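Local structure of clavulanic acid biosynthesis oligopeptide binding protein 2 (Streptomyces clavuligerus, 2WOL) at residues L356-D361 against L509-E514; A350-T355 against P458-F463; T429-G434 against G478-P483; T66-P71 against P81-A86. The protein probably binds oligopeptides as an extracellular solute-binding protein and belongs to the biosynthetic pathway of the beta-lactamase inhibitor clavulanic acid. All blocks are in the same frame, centred on the assembly; numbering follows the deposited sequence.

Contact 1: residues L356-D361 against L509-E514; sequences LPAHQD and LWRAVE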
# COMPACT_ATOMS: atom_id res chain seq x y z
N LEU A 356 -3.73 6.46 11.09
CA LEU A 356 -3.37 5.47 12.11
C LEU A 356 -3.53 6.04 13.52
O LEU A 356 -3.15 7.18 13.77
CB LEU A 356 -1.95 4.96 11.89
CG LEU A 356 -1.64 4.37 10.51
CD1 LEU A 356 -0.20 3.88 10.48
CD2 LEU A 356 -2.59 3.24 10.13
N PRO A 357 -4.09 5.23 14.44
CA PRO A 357 -4.30 5.61 15.84
C PRO A 357 -3.07 6.22 16.53
O PRO A 357 -3.22 7.15 17.31
CB PRO A 357 -4.68 4.28 16.51
CG PRO A 357 -5.37 3.54 15.42
CD PRO A 357 -4.62 3.88 14.16
N ALA A 358 -1.88 5.70 16.23
CA ALA A 358 -0.66 6.14 16.90
C ALA A 358 -0.12 7.48 16.41
O ALA A 358 0.83 8.01 17.00
CB ALA A 358 0.41 5.07 16.81
N HIS A 359 -0.70 8.03 15.35
CA HIS A 359 -0.29 9.34 14.85
C HIS A 359 -0.15 10.35 16.00
O HIS A 359 -1.03 10.49 16.84
CB HIS A 359 -1.28 9.87 13.81
CG HIS A 359 -0.87 11.16 13.19
ND1 HIS A 359 -1.44 12.37 13.53
CD2 HIS A 359 0.06 11.44 12.25
CE1 HIS A 359 -0.88 13.33 12.83
NE2 HIS A 359 0.03 12.80 12.04
N GLN A 360 0.99 11.04 16.02
CA GLN A 360 1.33 11.93 17.13
C GLN A 360 2.13 13.13 16.67
O GLN A 360 2.73 13.12 15.60
CB GLN A 360 2.14 11.16 18.18
CG GLN A 360 3.51 10.71 17.67
CD GLN A 360 4.33 9.95 18.69
OE1 GLN A 360 4.25 10.21 19.90
NE2 GLN A 360 5.15 9.01 18.22
N ASP A 361 2.16 14.17 17.52
CA ASP A 361 3.07 15.29 17.35
C ASP A 361 4.47 14.84 17.73
O ASP A 361 4.71 14.45 18.88
CB ASP A 361 2.67 16.45 18.25
CG ASP A 361 1.39 17.12 17.82
OD1 ASP A 361 0.87 16.80 16.72
OD2 ASP A 361 0.91 17.97 18.59
N LEU A 509 2.34 2.19 22.73
CA LEU A 509 3.54 1.43 22.42
C LEU A 509 4.09 1.82 21.05
O LEU A 509 5.30 2.00 20.90
CB LEU A 509 3.27 -0.07 22.48
CG LEU A 509 3.08 -0.68 23.88
CD1 LEU A 509 2.41 -2.03 23.76
CD2 LEU A 509 4.41 -0.78 24.64
N TRP A 510 3.20 1.97 20.07
CA TRP A 510 3.62 2.38 18.73
C TRP A 510 4.21 3.78 18.70
O TRP A 510 5.15 4.04 17.93
CB TRP A 510 2.48 2.24 17.72
CG TRP A 510 2.35 0.84 17.20
CD1 TRP A 510 1.29 -0.01 17.38
CD2 TRP A 510 3.31 0.13 16.41
NE1 TRP A 510 1.53 -1.20 16.74
CE2 TRP A 510 2.77 -1.15 16.14
CE3 TRP A 510 4.58 0.45 15.89
CZ2 TRP A 510 3.45 -2.11 15.39
CZ3 TRP A 510 5.25 -0.51 15.14
CH2 TRP A 510 4.69 -1.77 14.90
N ARG A 511 3.68 4.67 19.53
CA ARG A 511 4.24 6.01 19.68
C ARG A 511 5.66 5.97 20.23
O ARG A 511 6.51 6.75 19.80
CB ARG A 511 3.34 6.89 20.55
CG ARG A 511 2.08 7.30 19.83
CD ARG A 511 1.12 8.05 20.72
NE ARG A 511 0.05 8.59 19.89
CZ ARG A 511 -1.09 9.10 20.35
NH1 ARG A 511 -1.35 9.13 21.65
NH2 ARG A 511 -1.98 9.57 19.49
N ALA A 512 5.91 5.06 21.17
CA ALA A 512 7.26 4.85 21.69
C ALA A 512 8.20 4.32 20.61
O ALA A 512 9.36 4.74 20.52
CB ALA A 512 7.24 3.92 22.90
N VAL A 513 7.71 3.39 19.79
CA VAL A 513 8.50 2.89 18.65
C VAL A 513 8.90 4.03 17.72
O VAL A 513 10.07 4.18 17.39
CB VAL A 513 7.75 1.80 17.84
CG1 VAL A 513 8.56 1.39 16.61
CG2 VAL A 513 7.46 0.58 18.71
N GLU A 514 7.92 4.83 17.31
CA GLU A 514 8.17 5.92 16.37
C GLU A 514 9.16 6.93 16.94
O GLU A 514 10.08 7.39 16.24
CB GLU A 514 6.88 6.63 15.97
CG GLU A 514 7.11 7.65 14.86
CD GLU A 514 5.86 8.42 14.49
OE1 GLU A 514 5.11 8.84 15.40
OE2 GLU A 514 5.64 8.62 13.28
O HOH W 1 3.11 10.34 14.13
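R511 and Q360 reach past each other in opposite directions to make a largely polar contact between the long loop that follows strand 346-347 and the side of helix 503-520. Within this loop a type I turn runs from L356 to H359, and A358 O and H359 O both accept from the arginine. R511 suits this place because its chain, extended from CG to NE, carries a flat donor group out to both. R511 NE bonds A358 O at 3.0 Å; the oxygen lies in the guanidinium plane, while NE stands above the carbonyl plane. R511 NH2 takes H359 O, also at 3.0 Å, and NH1 turns back to a salt bridge with E508.

Q360 works the other way, as a loop side chain gripping the helix. Its CG sits between the backbone N and the carbonyl carbon (chi1 65°), and the chain beyond it is extended. Q360 NE2 spends both N-H groups close to the amide plane: one on the anti lone pair of E514 OE1 at 2.8 Å, the other on a lone pair of R511 O at 3.1 Å. A water accepts from Q360 N and donates to E514 OE1. Beside these bonds the CB atoms of A358 and W510 meet at 3.6 Å, an approach that the small alanine allows.

E514 OE2 is bonded by the backbone N atoms of L351 and F352. With three N-H donors and a water bonded to it, this buried carboxylate is probably stabilised in its charged form.

Contact 2: residues A350-T355 against P458-F463; sequences ALFPPT and PTEYGF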
# COMPACT_ATOMS: atom_id res chain seq x y z
N ALA A 350 7.12 13.55 11.18
CA ALA A 350 7.11 12.18 11.69
C ALA A 350 6.65 11.19 10.61
O ALA A 350 6.44 11.57 9.46
CB ALA A 350 6.24 12.08 12.94
N LEU A 351 6.49 9.93 11.00
CA LEU A 351 6.33 8.84 10.03
C LEU A 351 4.88 8.41 9.77
O LEU A 351 4.46 8.34 8.62
CB LEU A 351 7.19 7.64 10.44
CG LEU A 351 8.67 7.93 10.73
CD1 LEU A 351 9.34 6.75 11.39
CD2 LEU A 351 9.43 8.33 9.47
N PHE A 352 4.14 8.13 10.84
CA PHE A 352 2.76 7.63 10.71
C PHE A 352 1.85 8.59 9.96
O PHE A 352 1.85 9.79 10.25
CB PHE A 352 2.13 7.37 12.08
CG PHE A 352 2.70 6.20 12.83
CD1 PHE A 352 3.06 6.33 14.17
CD2 PHE A 352 2.85 4.95 12.22
CE1 PHE A 352 3.58 5.25 14.88
CE2 PHE A 352 3.37 3.87 12.93
CZ PHE A 352 3.73 4.03 14.26
N PRO A 353 1.07 8.08 9.00
CA PRO A 353 -0.04 8.86 8.43
C PRO A 353 -1.12 9.11 9.49
O PRO A 353 -1.26 8.31 10.42
CB PRO A 353 -0.59 7.95 7.32
CG PRO A 353 0.47 6.95 7.07
CD PRO A 353 1.17 6.75 8.37
N PRO A 354 -1.88 10.22 9.37
CA PRO A 354 -2.95 10.53 10.33
C PRO A 354 -4.12 9.54 10.37
O PRO A 354 -4.99 9.67 11.23
CB PRO A 354 -3.42 11.92 9.89
CG PRO A 354 -3.02 12.03 8.47
CD PRO A 354 -1.74 11.26 8.33
N THR A 355 -4.15 8.57 9.46
CA THR A 355 -5.18 7.52 9.46
C THR A 355 -4.96 6.53 10.60
O THR A 355 -5.89 5.83 11.01
CB THR A 355 -5.22 6.73 8.14
OG1 THR A 355 -3.88 6.40 7.73
CG2 THR A 355 -5.92 7.52 7.05
N PRO A 458 -3.54 -1.15 6.43
CA PRO A 458 -3.58 0.12 7.15
C PRO A 458 -3.50 0.02 8.68
O PRO A 458 -4.44 0.39 9.39
CB PRO A 458 -4.92 0.72 6.72
CG PRO A 458 -5.78 -0.46 6.46
CD PRO A 458 -4.88 -1.55 5.95
N THR A 459 -2.36 -0.48 9.16
CA THR A 459 -2.08 -0.53 10.60
C THR A 459 -0.67 -0.04 10.85
O THR A 459 0.14 0.07 9.92
CB THR A 459 -2.18 -1.97 11.17
OG1 THR A 459 -1.16 -2.79 10.60
CG2 THR A 459 -3.56 -2.58 10.92
N GLU A 460 -0.37 0.24 12.11
CA GLU A 460 0.97 0.66 12.51
C GLU A 460 2.02 -0.40 12.18
O GLU A 460 3.12 -0.07 11.72
CB GLU A 460 1.02 1.02 13.99
CG GLU A 460 0.31 2.32 14.35
CD GLU A 460 -1.17 2.14 14.65
OE1 GLU A 460 -1.75 1.11 14.26
OE2 GLU A 460 -1.75 3.04 15.27
N TYR A 461 1.68 -1.68 12.39
CA TYR A 461 2.60 -2.75 12.01
C TYR A 461 2.86 -2.74 10.51
O TYR A 461 4.01 -2.74 10.08
CB TYR A 461 2.11 -4.14 12.45
CG TYR A 461 3.15 -5.19 12.11
CD1 TYR A 461 4.16 -5.50 13.02
CD2 TYR A 461 3.15 -5.83 10.87
CE1 TYR A 461 5.14 -6.44 12.71
CE2 TYR A 461 4.12 -6.77 10.56
CZ TYR A 461 5.11 -7.07 11.48
OH TYR A 461 6.08 -8.00 11.16
N GLY A 462 1.78 -2.73 9.73
CA GLY A 462 1.90 -2.71 8.28
C GLY A 462 2.72 -1.54 7.78
O GLY A 462 3.52 -1.68 6.86
N PHE A 463 2.53 -0.38 8.41
CA PHE A 463 3.23 0.82 7.97
C PHE A 463 4.70 0.86 8.41
O PHE A 463 5.59 1.15 7.60
CB PHE A 463 2.51 2.09 8.43
CG PHE A 463 3.15 3.34 7.90
CD1 PHE A 463 2.80 3.82 6.64
CD2 PHE A 463 4.12 4.01 8.63
CE1 PHE A 463 3.41 4.95 6.12
CE2 PHE A 463 4.73 5.15 8.12
CZ PHE A 463 4.38 5.62 6.87
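F463 has CG anti to its backbone N (chi1 -175°), while F352 has CG beside its own N (chi1 -70°). The F463 ring meets L351, F352 and P353, and the F352 ring meets E460 as well as F463. P353 and F463 approach tip to tip: CD of the proline lies over the centre of one face of the F463 ring, 3.6 Å from the centroid and only 9° off the ring normal. This is a CH-pi contact, and proline suits it because its CD, bonded to the ring nitrogen, carries somewhat polarised hydrogens. Obliquely to the same ring, L351 O stands 3.2 Å from F463 CZ, and F352 CD2 comes to 3.9 Å from F463 CD2.

In this solute-binding fold, the loop after strand 346-347 of the mixed sheet lies against the first turn of helix 460-468. T459 is the N-cap of that helix, its OG1 accepting from G462 N at 3.1 Å; OG1 also bonds D182. E460, at the start of the helix, crosses F352 at about a right angle. E460 CG lies over one face of the F352 ring, 4.1 Å from the centroid, a second CH-pi contact. The glutamate chain then bends at chi2, and OE2 accepts from A358 N, beyond the aliphatic part that packs on F352. W453 meets F463 edge-to-face from the sheet.

Contact 3: residues T429-G434 against G478-P483; sequences TYFSLG and GNWNLP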
# COMPACT_ATOMS: atom_id res chain seq x y z
N THR A 429 13.70 -1.64 -11.37
CA THR A 429 14.23 -2.54 -10.35
C THR A 429 14.69 -1.81 -9.09
O THR A 429 15.45 -2.37 -8.29
CB THR A 429 15.41 -3.37 -10.89
OG1 THR A 429 16.46 -2.48 -11.31
CG2 THR A 429 14.98 -4.24 -12.07
N TYR A 430 14.24 -0.58 -8.90
CA TYR A 430 14.69 0.27 -7.79
C TYR A 430 14.47 -0.37 -6.42
O TYR A 430 15.30 -0.24 -5.52
CB TYR A 430 14.02 1.64 -7.85
CG TYR A 430 14.61 2.67 -6.92
CD1 TYR A 430 15.89 3.20 -7.14
CD2 TYR A 430 13.89 3.15 -5.82
CE1 TYR A 430 16.43 4.15 -6.30
CE2 TYR A 430 14.42 4.11 -4.97
CZ TYR A 430 15.70 4.60 -5.21
OH TYR A 430 16.24 5.55 -4.38
N PHE A 431 13.35 -1.07 -6.27
CA PHE A 431 12.98 -1.68 -4.99
C PHE A 431 13.47 -3.13 -4.86
O PHE A 431 13.67 -3.63 -3.76
CB PHE A 431 11.47 -1.55 -4.77
CG PHE A 431 10.93 -0.17 -5.06
CD1 PHE A 431 10.24 0.09 -6.24
CD2 PHE A 431 11.14 0.87 -4.17
CE1 PHE A 431 9.75 1.37 -6.52
CE2 PHE A 431 10.65 2.16 -4.43
CZ PHE A 431 9.96 2.40 -5.61
N SER A 432 13.67 -3.80 -6.00
CA SER A 432 14.12 -5.19 -6.02
C SER A 432 15.64 -5.33 -6.05
O SER A 432 16.21 -6.21 -5.38
CB SER A 432 13.51 -5.93 -7.22
OG SER A 432 13.76 -5.23 -8.42
N LEU A 433 16.31 -4.49 -6.83
CA LEU A 433 17.76 -4.61 -7.02
C LEU A 433 18.51 -3.31 -6.77
O LEU A 433 19.75 -3.29 -6.77
CB LEU A 433 18.08 -5.14 -8.43
CG LEU A 433 17.61 -6.56 -8.81
CD1 LEU A 433 17.67 -6.74 -10.32
CD2 LEU A 433 18.42 -7.64 -8.09
N GLY A 434 17.78 -2.22 -6.56
CA GLY A 434 18.38 -0.90 -6.37
C GLY A 434 18.52 -0.52 -4.91
O GLY A 434 19.29 -1.14 -4.18
N GLY A 478 14.23 -6.44 -2.31
CA GLY A 478 12.89 -6.12 -1.86
C GLY A 478 12.88 -5.60 -0.43
O GLY A 478 11.86 -5.67 0.26
N ASN A 479 14.03 -5.09 0.01
CA ASN A 479 14.20 -4.59 1.37
C ASN A 479 13.57 -3.22 1.54
O ASN A 479 13.74 -2.34 0.69
CB ASN A 479 15.69 -4.53 1.73
CG ASN A 479 15.93 -4.06 3.16
OD1 ASN A 479 15.27 -4.50 4.10
ND2 ASN A 479 16.90 -3.17 3.33
N TRP A 480 12.87 -3.03 2.65
CA TRP A 480 12.26 -1.75 2.98
C TRP A 480 12.82 -1.13 4.26
O TRP A 480 12.52 0.02 4.59
CB TRP A 480 10.74 -1.88 3.04
CG TRP A 480 10.16 -1.83 1.67
CD1 TRP A 480 9.73 -2.88 0.92
CD2 TRP A 480 10.00 -0.66 0.87
NE1 TRP A 480 9.28 -2.43 -0.30
CE2 TRP A 480 9.44 -1.07 -0.36
CE3 TRP A 480 10.26 0.70 1.07
CZ2 TRP A 480 9.13 -0.17 -1.39
CZ3 TRP A 480 9.96 1.59 0.05
CH2 TRP A 480 9.40 1.15 -1.16
N ASN A 481 13.62 -1.90 4.98
CA ASN A 481 14.36 -1.39 6.12
C ASN A 481 15.72 -0.93 5.60
O ASN A 481 16.74 -1.62 5.74
CB ASN A 481 14.49 -2.46 7.21
CG ASN A 481 15.15 -1.94 8.48
OD1 ASN A 481 15.81 -0.90 8.48
ND2 ASN A 481 14.97 -2.67 9.58
N LEU A 482 15.72 0.25 4.98
CA LEU A 482 16.90 0.72 4.25
C LEU A 482 18.11 1.01 5.14
O LEU A 482 19.23 0.65 4.78
CB LEU A 482 16.55 1.92 3.35
CG LEU A 482 15.45 1.70 2.30
CD1 LEU A 482 15.23 2.95 1.47
CD2 LEU A 482 15.74 0.49 1.40
N PRO A 483 17.89 1.64 6.31
CA PRO A 483 19.01 1.79 7.25
C PRO A 483 19.47 0.47 7.87
O PRO A 483 20.50 0.45 8.55
CB PRO A 483 18.43 2.68 8.35
CG PRO A 483 17.23 3.34 7.73
CD PRO A 483 16.68 2.29 6.83
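F431 and W480 bring their rings together where a short, weakly bonded helix, about 430-434 and containing a wider pi-type turn, meets the loop that precedes helix 488-499. The two planes are nearly parallel, 21° apart, but slid so far that they barely overlap, with F431 ring and W480 six-membered ring centroids 5.3 Å apart. The closest atoms are F431 CD2 and W480 CH2, at 3.5 Å. These flat side chains touch along CD2 and CE2 of F431 and CZ2 and CH2 of W480, which gives apolar contact without a full stack.

At the backbone, G478 N gives a weak hydrogen bond to F431 O, at 3.2 Å, and G478 CA makes a C-H...O contact with the same oxygen. The positive phi of G478 (72°) is readily adopted by glycine.

Further out, both side chains touch T451 of strand 448-453, and W480 also meets the ring of W453, with the planes at about 50°. A glycerol about 4 Å from the W480 side chain, probably from the crystallisation liquor, may mark a pocket. In the loop itself N479 braces the chain: OD1 bonds K474 N, and ND2 donates to N481 O at 2.9 Å from above that carbonyl plane.

Contact 4: residues T66-P71 against P81-A86; sequences TLMAYP and PAPDLA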
# COMPACT_ATOMS: atom_id res chain seq x y z
N THR A 66 -13.10 -12.67 0.22
CA THR A 66 -12.11 -13.11 1.19
C THR A 66 -12.83 -13.34 2.52
O THR A 66 -14.01 -12.98 2.64
CB THR A 66 -10.99 -12.05 1.35
OG1 THR A 66 -11.58 -10.75 1.43
CG2 THR A 66 -10.04 -12.08 0.15
N LEU A 67 -12.16 -13.93 3.50
CA LEU A 67 -12.79 -14.15 4.81
C LEU A 67 -13.26 -12.83 5.40
O LEU A 67 -14.40 -12.71 5.87
CB LEU A 67 -11.85 -14.87 5.77
CG LEU A 67 -11.60 -16.36 5.51
CD1 LEU A 67 -10.46 -16.85 6.38
CD2 LEU A 67 -12.86 -17.18 5.77
N MET A 68 -12.36 -11.85 5.36
CA MET A 68 -12.62 -10.49 5.83
C MET A 68 -12.39 -9.54 4.67
O MET A 68 -11.62 -9.85 3.76
CB MET A 68 -11.66 -10.13 6.97
CG MET A 68 -11.69 -11.10 8.14
SD MET A 68 -13.25 -11.03 9.05
CE MET A 68 -13.16 -9.38 9.76
N ALA A 69 -13.05 -8.39 4.68
CA ALA A 69 -12.84 -7.39 3.64
C ALA A 69 -12.99 -5.99 4.21
O ALA A 69 -13.72 -5.80 5.18
CB ALA A 69 -13.82 -7.59 2.49
N TYR A 70 -12.31 -5.02 3.62
CA TYR A 70 -12.54 -3.64 4.03
C TYR A 70 -13.96 -3.24 3.65
O TYR A 70 -14.39 -3.48 2.52
CB TYR A 70 -11.45 -2.70 3.47
CG TYR A 70 -10.10 -3.12 4.00
CD1 TYR A 70 -9.26 -3.93 3.24
CD2 TYR A 70 -9.70 -2.77 5.29
CE1 TYR A 70 -8.03 -4.35 3.74
CE2 TYR A 70 -8.48 -3.19 5.80
CZ TYR A 70 -7.65 -3.99 5.02
OH TYR A 70 -6.44 -4.42 5.51
N PRO A 71 -14.71 -2.68 4.61
CA PRO A 71 -16.11 -2.40 4.35
C PRO A 71 -16.29 -1.27 3.34
O PRO A 71 -15.35 -0.51 3.06
CB PRO A 71 -16.66 -2.00 5.72
CG PRO A 71 -15.49 -1.52 6.48
CD PRO A 71 -14.30 -2.30 5.98
N PRO A 81 -11.15 -4.29 8.95
CA PRO A 81 -11.71 -5.41 8.18
C PRO A 81 -13.04 -5.91 8.76
O PRO A 81 -13.18 -6.02 9.98
CB PRO A 81 -10.62 -6.48 8.28
CG PRO A 81 -9.35 -5.71 8.54
CD PRO A 81 -9.77 -4.55 9.39
N ALA A 82 -13.99 -6.16 7.87
CA ALA A 82 -15.34 -6.61 8.23
C ALA A 82 -15.58 -8.02 7.68
O ALA A 82 -14.93 -8.43 6.73
CB ALA A 82 -16.37 -5.63 7.67
N PRO A 83 -16.52 -8.78 8.29
CA PRO A 83 -16.80 -10.12 7.79
C PRO A 83 -17.25 -10.09 6.33
O PRO A 83 -18.09 -9.27 5.96
CB PRO A 83 -17.95 -10.60 8.68
CG PRO A 83 -17.89 -9.77 9.89
CD PRO A 83 -17.35 -8.44 9.46
N ASP A 84 -16.67 -10.97 5.52
CA ASP A 84 -17.05 -11.11 4.12
C ASP A 84 -17.52 -12.54 3.88
O ASP A 84 -18.72 -12.81 3.99
CB ASP A 84 -15.87 -10.71 3.22
CG ASP A 84 -16.20 -10.80 1.73
OD1 ASP A 84 -17.37 -11.04 1.36
OD2 ASP A 84 -15.26 -10.63 0.92
N LEU A 85 -16.60 -13.46 3.60
CA LEU A 85 -16.97 -14.87 3.51
C LEU A 85 -17.21 -15.46 4.89
O LEU A 85 -18.01 -16.39 5.03
CB LEU A 85 -15.90 -15.69 2.76
CG LEU A 85 -15.74 -15.44 1.26
CD1 LEU A 85 -14.49 -16.12 0.77
CD2 LEU A 85 -16.95 -15.93 0.48
N ALA A 86 -16.52 -14.94 5.89
CA ALA A 86 -16.73 -15.34 7.28
C ALA A 86 -18.01 -14.73 7.83
O ALA A 86 -18.42 -13.64 7.40
CB ALA A 86 -15.54 -14.95 8.14
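The Y70 ring and the P81 ring lie side by side, pointing the same way, and Y70 CE2 touches P81 CG at 3.8 Å in an oblique approach. The other flat group is the D84 carboxylate: T66 N meets its OD2 at 3.1 Å from above the carboxylate plane, in a nearly straight bond (175°). In D84, CG is anti to the backbone N (chi1 -179°), and OD2 reaches T66 N.

Between these two groups runs a short antiparallel beta pair, strands 68-69 and 82-83. A69 and A82 form the hydrogen-bonded pair, A69 N to A82 O at 2.8 Å and A82 N to A69 O at 2.7 Å. M68 and P83 form the non-hydrogen-bonded pair, a place that suits proline because no N-H is needed there toward the partner strand. The flexible M68 chain bends at chi2 and chi3, and its CE lies 3.4 Å from P81 O, with P83 beside it and M68 CB against P81 CB. Beyond the strands L67 O accepts from both D84 N and A86 N, and T66 O accepts from L85 N at 2.8 Å.

Outside the pair, Y70 OH bonds H185, and D84 makes salt bridges with R242 through OD2 and with R65 through OD1. Although the acceptor T66 O is also close to D84 OD2, two guanidinium groups and a backbone N-H around one buried acid probably favour its ionised form. D84, just past the second strand of this beta hairpin with a long connection, thus ties it to two arginines as well as to T66.

In the fold
Contact 4 closes first along the chain, with only nine residues between its segments; the other three interleave, in the order 350-361, 429-434, 458-463, 478-483 and 509-514. Contacts 1 and 2 are neighbours, their centres about 8 Å apart, sharing one continuous loop that is clamped between helices 460-468 and 503-520. Contact 3 lies about 20 Å between centres from contact 2, beside strand 448-453 of the mixed sheet that also holds strand 346-347. Contacts 1 to 3 thus gather around one sheet, while contact 4 lies apart, about 31 Å between centres from contact 3, consistent with the two-lobed build of solute-binding proteins. P458 of contact 2 on Y70 of contact 4 is a touch between them.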